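Local structure of heat shock protease HtrA (Thermotoga maritima, 1L1J) at residues Ser4-Val9 / Trp133-Gly138; Ala12-Val17 / Thr85-Ser90; Ile159-Pro162 / Tyr167-Gly170. The protein probably works as a heat-shock serine endopeptidase of the HtrA family, and this chain is its trypsin-like protease domain. One frame throughout, in Å; residues are numbered along the deposited sequence.

Contacts 1 and 2 share helix 5-13 and touch each other where Ile-137 meets Val-17. Contact 1 is buried. It sets the start of the helix on strand 133-138 through aliphatic carbons alone. Contact 2 is partly buried. There the chain leaving the helix meets the loop 85-90, and methyl groups lie against backbone as well as side chains. Contact 3 is a surface contact about 27 Å from contact 1 and 31 Å from contact 2, centre to centre. It belongs to the same sheet as the strand of contact 1. It is the one with hydrogen bonds across its two segments, and it adds an aromatic ring covered by a lysine chain.

Contact 1: residues Ser4-Val9 / Trp133-Gly138; sequences SPIVNV and WAIAIG
Ile-6 and Val-9 of helix 5-13 pack on Ile-135 of strand 133-138. The end of Ile-135 does most of the touching. Its CD1 lies 3.8 Å from Val-9 CB. On the Ile-6 side, CG2 is 3.9 Å from Ile-135 CD1. Val-9 also brings its CG1 branch to this methyl. The second branch of Ile-135 joins in, with CG2 at 4.1 Å from Ile-6 CG2. The side chains cross at a slant, and no hydrogen bond runs between the segments. CG1 of Ile-135 is anti to the carbonyl carbon (chi1 -42°), and the chain beyond it is extended, which carries CD1 out to the helix.

Ile-6 and Val-9 stand three residues apart, so one face of the helix presents both. The bond from Val-9 N to Pro-5 O, at 2.9 Å, belongs to this first helical turn. The helix lies against the outside of the C-terminal barrel of the chymotrypsin-like fold.

Strand 133-138 is held from both of its edges. Ile-135 shares a backbone bond with Leu-188, and Ala-134 and Ala-136 bond to Gly-150 and Thr-148. The same neighbours widen the apolar layer: Val-9 also packs on Leu-188, Ile-6 on Val-149 and Ile-135 on Val-147. Val-10 of the helix reaches both Ile-135 and Ile-137.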
loop_
_atom_site.group_PDB
_atom_site.type_symbol
_atom_site.label_atom_id
_atom_site.label_comp_id
_atom_site.label_asym_id
_atom_site.label_seq_id
_atom_site.Cartn_x
_atom_site.Cartn_y
_atom_site.Cartn_z
ATOM N N SER A 4 7.444 13.716 19.724
ATOM C CA SER A 4 7.405 13.460 18.284
ATOM C C SER A 4 6.270 12.525 17.871
ATOM O O SER A 4 6.445 11.306 17.792
ATOM C CB SER A 4 8.726 12.858 17.844
ATOM O OG SER A 4 9.004 11.727 18.646
ATOM N N PRO A 5 5.090 13.091 17.587
ATOM C CA PRO A 5 3.927 12.303 17.178
ATOM C C PRO A 5 4.207 11.363 16.013
ATOM O O PRO A 5 4.043 10.149 16.136
ATOM C CB PRO A 5 2.897 13.368 16.816
ATOM C CG PRO A 5 3.254 14.502 17.719
ATOM C CD PRO A 5 4.761 14.523 17.658
ATOM N N ILE A 6 4.624 11.918 14.878
ATOM C CA ILE A 6 4.892 11.097 13.706
ATOM C C ILE A 6 5.708 9.868 14.079
ATOM O O ILE A 6 5.379 8.753 13.684
ATOM C CB ILE A 6 5.639 11.893 12.617
ATOM C CG1 ILE A 6 4.765 13.060 12.131
ATOM C CG2 ILE A 6 6.006 10.968 11.466
ATOM C CD1 ILE A 6 5.483 14.061 11.228
ATOM N N VAL A 7 6.764 10.075 14.855
ATOM C CA VAL A 7 7.620 8.974 15.264
ATOM C C VAL A 7 6.783 7.950 16.002
ATOM O O VAL A 7 6.930 6.734 15.814
ATOM C CB VAL A 7 8.739 9.462 16.198
ATOM C CG1 VAL A 7 9.588 8.280 16.669
ATOM C CG2 VAL A 7 9.589 10.489 15.473
ATOM N N ASN A 8 5.897 8.457 16.845
ATOM C CA ASN A 8 5.029 7.593 17.624
ATOM C C ASN A 8 4.132 6.755 16.730
ATOM O O ASN A 8 4.126 5.538 16.851
ATOM C CB ASN A 8 4.208 8.436 18.590
ATOM C CG ASN A 8 5.057 9.009 19.709
ATOM O OD1 ASN A 8 4.866 10.160 20.131
ATOM N ND2 ASN A 8 6.000 8.202 20.205
ATOM N N VAL A 9 3.393 7.390 15.824
ATOM C CA VAL A 9 2.508 6.641 14.937
ATOM C C VAL A 9 3.217 5.468 14.262
ATOM O O VAL A 9 2.755 4.324 14.336
ATOM C CB VAL A 9 1.896 7.543 13.846
ATOM C CG1 VAL A 9 1.362 6.694 12.694
ATOM C CG2 VAL A 9 0.760 8.357 14.442
ATOM N N TRP A 133 -1.481 16.441 8.603
ATOM C CA TRP A 133 -0.344 15.581 8.300
ATOM C C TRP A 133 -0.764 14.180 7.896
ATOM O O TRP A 133 -1.654 13.592 8.507
ATOM C CB TRP A 133 0.603 15.477 9.502
ATOM C CG TRP A 133 1.161 16.783 9.948
ATOM C CD1 TRP A 133 0.708 17.559 10.970
ATOM C CD2 TRP A 133 2.279 17.480 9.379
ATOM N NE1 TRP A 133 1.470 18.700 11.072
ATOM C CE2 TRP A 133 2.437 18.681 10.100
ATOM C CE3 TRP A 133 3.154 17.213 8.313
ATOM C CZ2 TRP A 133 3.440 19.603 9.813
ATOM C CZ3 TRP A 133 4.152 18.130 8.021
ATOM C CH2 TRP A 133 4.283 19.313 8.763
ATOM N N ALA A 134 -0.117 13.658 6.858
ATOM C CA ALA A 134 -0.371 12.299 6.385
ATOM C C ALA A 134 0.965 11.542 6.419
ATOM O O ALA A 134 1.995 12.051 5.976
ATOM C CB ALA A 134 -0.919 12.321 4.985
ATOM N N ILE A 135 0.954 10.328 6.946
ATOM C CA ILE A 135 2.189 9.584 7.030
ATOM C C ILE A 135 2.067 8.358 6.146
ATOM O O ILE A 135 1.227 7.508 6.396
ATOM C CB ILE A 135 2.465 9.171 8.502
ATOM C CG1 ILE A 135 2.139 10.340 9.443
ATOM C CG2 ILE A 135 3.928 8.799 8.681
ATOM C CD1 ILE A 135 2.271 10.010 10.915
ATOM N N ALA A 136 2.882 8.279 5.102
ATOM C CA ALA A 136 2.849 7.135 4.202
ATOM C C ALA A 136 3.815 6.084 4.726
ATOM O O ALA A 136 4.963 6.406 5.049
ATOM C CB ALA A 136 3.261 7.558 2.829
ATOM N N ILE A 137 3.367 4.835 4.843
ATOM C CA ILE A 137 4.263 3.786 5.329
ATOM C C ILE A 137 4.389 2.668 4.318
ATOM O O ILE A 137 3.393 2.242 3.719
ATOM C CB ILE A 137 3.802 3.170 6.662
ATOM C CG1 ILE A 137 3.574 4.262 7.709
ATOM C CG2 ILE A 137 4.878 2.226 7.175
ATOM C CD1 ILE A 137 3.675 3.793 9.134
ATOM N N GLY A 138 5.616 2.198 4.118
ATOM C CA GLY A 138 5.849 1.134 3.160
ATOM C C GLY A 138 6.736 0.053 3.738
ATOM O O GLY A 138 7.293 0.221 4.833
#

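Contact 2: residues Ala12-Val17 / Thr85-Ser90; sequences ACAPAV and TMLDGS
Leu-87 reaches from the loop 85-90 onto Ala-14 and Pro-15, which lie in a short 3-10 segment after helix 5-13. Its CB begins the contact, 4.1 Å from Pro-15 CA. One bond further, CG comes to 3.9 Å from Ala-14 O. The CD1 branch comes closest: Leu-87 CD1 is 3.3 Å from Ala-14 O and lies over the peptide link to Pro-15. On the Ala-14 side, CD1 meets the methyl CB at 3.8 Å. The Pro-15 ring is a looser neighbour, its CB 4.3 Å from Leu-87 CD1.

Ala-14 O accepts a hydrogen bond from Val-17 N within its own segment, so this carbonyl has a polar partner even though a methyl lies beside it. Met-86 adds a second, smaller contact. Its chain bends at the sulfur (chi3 85°), and this turns CE to 3.5 Å from Pro-15 O. Pro-118, Val-18 and Tyr-92 lie round the same methionine.

Bonds inside the turn hold the backbone that carries Leu-87. Gly-89 N donates to Met-86 O, closing a type I beta turn with Leu-87 and Asp-88 at its corners. At the backbone angles of Gly-89 (phi 111°) a CB would press on the carbonyl O of Asp-88, which calls for glycine. Asp-88 OD1 accepts from Ser-90 N at 2.6 Å, making an Asx turn. Ser-90 OG also donates to this oxygen, from the side of the other carboxylate oxygen, and is further bonded to Tyr-92 OH. Met-86 N bonds to Ser-90 O across the base. This is a type I turn with a G1 bulge, the connection of the hairpin of strands 83-85 and 91-93 in the N-terminal barrel of the chymotrypsin-like fold.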
loop_
_atom_site.group_PDB
_atom_site.type_symbol
_atom_site.label_atom_id
_atom_site.label_comp_id
_atom_site.label_asym_id
_atom_site.label_seq_id
_atom_site.Cartn_x
_atom_site.Cartn_y
_atom_site.Cartn_z
ATOM N N ALA A 12 4.014 2.666 16.212
ATOM C CA ALA A 12 2.776 1.951 16.475
ATOM C C ALA A 12 2.197 1.192 15.297
ATOM O O ALA A 12 1.638 0.120 15.482
ATOM C CB ALA A 12 1.726 2.910 17.012
ATOM N N CYS A 13 2.326 1.732 14.091
ATOM C CA CYS A 13 1.741 1.078 12.929
ATOM C C CYS A 13 2.686 0.283 12.043
ATOM O O CYS A 13 2.243 -0.513 11.210
ATOM C CB CYS A 13 1.005 2.116 12.096
ATOM S SG CYS A 13 -0.062 3.177 13.097
ATOM N N ALA A 14 3.984 0.476 12.220
ATOM C CA ALA A 14 4.966 -0.239 11.408
ATOM C C ALA A 14 4.847 -1.774 11.431
ATOM O O ALA A 14 4.847 -2.424 10.383
ATOM C CB ALA A 14 6.372 0.175 11.830
ATOM N N PRO A 15 4.734 -2.371 12.627
ATOM C CA PRO A 15 4.631 -3.826 12.718
ATOM C C PRO A 15 3.437 -4.451 12.008
ATOM O O PRO A 15 3.325 -5.672 11.950
ATOM C CB PRO A 15 4.623 -4.066 14.219
ATOM C CG PRO A 15 3.875 -2.906 14.716
ATOM C CD PRO A 15 4.488 -1.759 13.943
ATOM N N ALA A 16 2.555 -3.629 11.450
ATOM C CA ALA A 16 1.385 -4.152 10.743
ATOM C C ALA A 16 1.488 -3.915 9.232
ATOM O O ALA A 16 0.591 -4.309 8.466
ATOM C CB ALA A 16 0.108 -3.507 11.289
ATOM N N VAL A 17 2.582 -3.273 8.805
ATOM C CA VAL A 17 2.804 -2.981 7.382
ATOM C C VAL A 17 3.670 -4.085 6.774
ATOM O O VAL A 17 4.806 -4.281 7.178
ATOM C CB VAL A 17 3.491 -1.614 7.201
ATOM C CG1 VAL A 17 3.434 -1.201 5.746
ATOM C CG2 VAL A 17 2.814 -0.572 8.080
ATOM N N THR A 85 5.655 -10.920 3.578
ATOM C CA THR A 85 6.724 -10.883 4.571
ATOM C C THR A 85 6.416 -9.813 5.639
ATOM O O THR A 85 5.957 -8.714 5.314
ATOM C CB THR A 85 8.090 -10.595 3.894
ATOM O OG1 THR A 85 8.249 -11.442 2.745
ATOM C CG2 THR A 85 9.230 -10.854 4.870
ATOM N N MET A 86 6.660 -10.138 6.907
ATOM C CA MET A 86 6.380 -9.208 7.997
ATOM C C MET A 86 7.609 -8.595 8.665
ATOM O O MET A 86 8.743 -9.028 8.454
ATOM C CB MET A 86 5.526 -9.889 9.071
ATOM C CG MET A 86 4.022 -9.735 8.892
ATOM S SD MET A 86 3.102 -10.470 10.269
ATOM C CE MET A 86 3.073 -9.151 11.510
ATOM N N LEU A 87 7.359 -7.581 9.487
ATOM C CA LEU A 87 8.426 -6.888 10.183
ATOM C C LEU A 87 9.182 -7.779 11.145
ATOM O O LEU A 87 10.394 -7.621 11.296
ATOM C CB LEU A 87 7.882 -5.676 10.949
ATOM C CG LEU A 87 8.243 -4.287 10.413
ATOM C CD1 LEU A 87 7.869 -3.256 11.456
ATOM C CD2 LEU A 87 9.730 -4.199 10.101
ATOM N N ASP A 88 8.486 -8.707 11.804
ATOM C CA ASP A 88 9.169 -9.586 12.752
ATOM C C ASP A 88 10.084 -10.559 12.006
ATOM O O ASP A 88 10.935 -11.208 12.607
ATOM C CB ASP A 88 8.170 -10.351 13.648
ATOM C CG ASP A 88 7.308 -11.342 12.874
ATOM O OD1 ASP A 88 7.740 -11.771 11.776
ATOM O OD2 ASP A 88 6.210 -11.704 13.376
ATOM N N GLY A 89 9.913 -10.633 10.687
ATOM C CA GLY A 89 10.734 -11.508 9.868
ATOM C C GLY A 89 9.979 -12.681 9.272
ATOM O O GLY A 89 10.321 -13.164 8.197
ATOM N N SER A 90 8.937 -13.123 9.975
ATOM C CA SER A 90 8.109 -14.255 9.552
ATOM C C SER A 90 7.520 -14.119 8.145
ATOM O O SER A 90 7.116 -13.029 7.745
ATOM C CB SER A 90 6.975 -14.472 10.572
ATOM O OG SER A 90 6.103 -13.354 10.650
#

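Contact 3: residues Ile159-Pro162 / Tyr167-Gly170; sequences IPKP and YYVG
Ile-159 and Tyr-168 form an antiparallel hydrogen-bonded pair, and each backbone satisfies the other. Ile-159 N donates to Tyr-168 O at 2.8 Å, the donor in the carbonyl plane. The return bond, from Tyr-168 N to Ile-159 O, is 2.8 Å and nearly straight at 174°. Ile-159 O also takes a weaker CA-H...O contact from Tyr-167 CA.

The next pair, Pro-160 and Tyr-167, is non-hydrogen-bonded. In such a pair backbone N and O point away from the partner strand, so the missing N-H of Pro-160 costs no bond here. The Tyr-167 ring turns a face to Pro-160, with CD2 3.9 Å from Pro-160 CA, and makes a cation-pi contact with Arg-158.

This is near the end of the hairpin of strands 146-160 and 167-174, in the C-terminal barrel of the chymotrypsin-like fold.

With CG anti to the carbonyl carbon (chi1 -54°), the extended Lys-161 chain runs over one face of the Tyr-168 ring, the two side chains crossing at about a right angle. Its CG stands 3.6 Å from the ring centroid, a CH-pi contact. Pro-162 CD comes to the ring edge, 4.1 Å from Tyr-168 CE1. Replacing Tyr-168 with an alanine would probably strip Lys-161 CG and Pro-162 CD of their ring, leaving the lysine freer to turn. Ile-201 and Val-202 also touch Tyr-168, whose side chain lies about 6 Å from that of Asp-104, a predicted charge-relay residue.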
loop_
_atom_site.group_PDB
_atom_site.type_symbol
_atom_site.label_atom_id
_atom_site.label_comp_id
_atom_site.label_asym_id
_atom_site.label_seq_id
_atom_site.Cartn_x
_atom_site.Cartn_y
_atom_site.Cartn_z
ATOM N N ILE A 159 -7.437 11.896 -12.230
ATOM C CA ILE A 159 -6.248 12.076 -13.039
ATOM C C ILE A 159 -6.324 11.170 -14.243
ATOM O O ILE A 159 -6.558 9.974 -14.119
ATOM C CB ILE A 159 -4.947 11.740 -12.236
ATOM C CG1 ILE A 159 -4.889 12.554 -10.936
ATOM C CG2 ILE A 159 -3.711 12.029 -13.085
ATOM C CD1 ILE A 159 -5.667 11.929 -9.762
ATOM N N PRO A 160 -6.128 11.730 -15.434
ATOM C CA PRO A 160 -6.196 10.870 -16.609
ATOM C C PRO A 160 -4.981 9.969 -16.627
ATOM O O PRO A 160 -3.860 10.447 -16.533
ATOM C CB PRO A 160 -6.197 11.871 -17.755
ATOM C CG PRO A 160 -5.337 12.969 -17.233
ATOM C CD PRO A 160 -5.813 13.118 -15.807
ATOM N N LYS A 161 -5.196 8.666 -16.729
ATOM C CA LYS A 161 -4.076 7.730 -16.766
ATOM C C LYS A 161 -3.222 8.071 -17.987
ATOM O O LYS A 161 -3.717 8.047 -19.113
ATOM C CB LYS A 161 -4.581 6.281 -16.881
ATOM C CG LYS A 161 -5.580 5.880 -15.809
ATOM C CD LYS A 161 -5.947 4.397 -15.884
ATOM C CE LYS A 161 -6.940 4.013 -14.762
ATOM N NZ LYS A 161 -7.228 2.545 -14.664
ATOM N N PRO A 162 -1.929 8.391 -17.784
ATOM C CA PRO A 162 -1.092 8.720 -18.952
ATOM C C PRO A 162 -1.190 7.572 -19.943
ATOM O O PRO A 162 -0.727 7.653 -21.071
ATOM C CB PRO A 162 0.305 8.850 -18.355
ATOM C CG PRO A 162 0.262 7.876 -17.207
ATOM C CD PRO A 162 -1.095 8.147 -16.593
ATOM N N TYR A 167 -9.082 6.613 -16.164
ATOM C CA TYR A 167 -8.872 7.676 -15.206
ATOM C C TYR A 167 -8.691 7.086 -13.814
ATOM O O TYR A 167 -9.285 6.049 -13.481
ATOM C CB TYR A 167 -10.095 8.603 -15.140
ATOM C CG TYR A 167 -10.270 9.645 -16.234
ATOM C CD1 TYR A 167 -10.694 9.290 -17.520
ATOM C CD2 TYR A 167 -10.077 11.003 -15.961
ATOM C CE1 TYR A 167 -10.925 10.264 -18.498
ATOM C CE2 TYR A 167 -10.305 11.975 -16.929
ATOM C CZ TYR A 167 -10.732 11.599 -18.188
ATOM O OH TYR A 167 -11.001 12.569 -19.119
ATOM N N TYR A 168 -7.860 7.741 -13.008
ATOM C CA TYR A 168 -7.687 7.334 -11.626
ATOM C C TYR A 168 -8.704 8.302 -11.041
ATOM O O TYR A 168 -8.681 9.480 -11.410
ATOM C CB TYR A 168 -6.271 7.662 -11.121
ATOM C CG TYR A 168 -5.158 6.895 -11.819
ATOM C CD1 TYR A 168 -4.227 7.551 -12.628
ATOM C CD2 TYR A 168 -5.049 5.521 -11.687
ATOM C CE1 TYR A 168 -3.227 6.859 -13.284
ATOM C CE2 TYR A 168 -4.054 4.820 -12.339
ATOM C CZ TYR A 168 -3.139 5.488 -13.136
ATOM O OH TYR A 168 -2.132 4.776 -13.772
ATOM N N VAL A 169 -9.613 7.845 -10.177
ATOM C CA VAL A 169 -10.610 8.772 -9.623
ATOM C C VAL A 169 -10.971 8.585 -8.142
ATOM O O VAL A 169 -10.965 7.469 -7.614
ATOM C CB VAL A 169 -11.933 8.749 -10.458
ATOM C CG1 VAL A 169 -11.643 8.380 -11.912
ATOM C CG2 VAL A 169 -12.933 7.801 -9.841
ATOM N N GLY A 170 -11.293 9.699 -7.483
ATOM C CA GLY A 170 -11.657 9.680 -6.071
ATOM C C GLY A 170 -10.448 9.674 -5.149
ATOM O O GLY A 170 -10.568 9.429 -3.949
#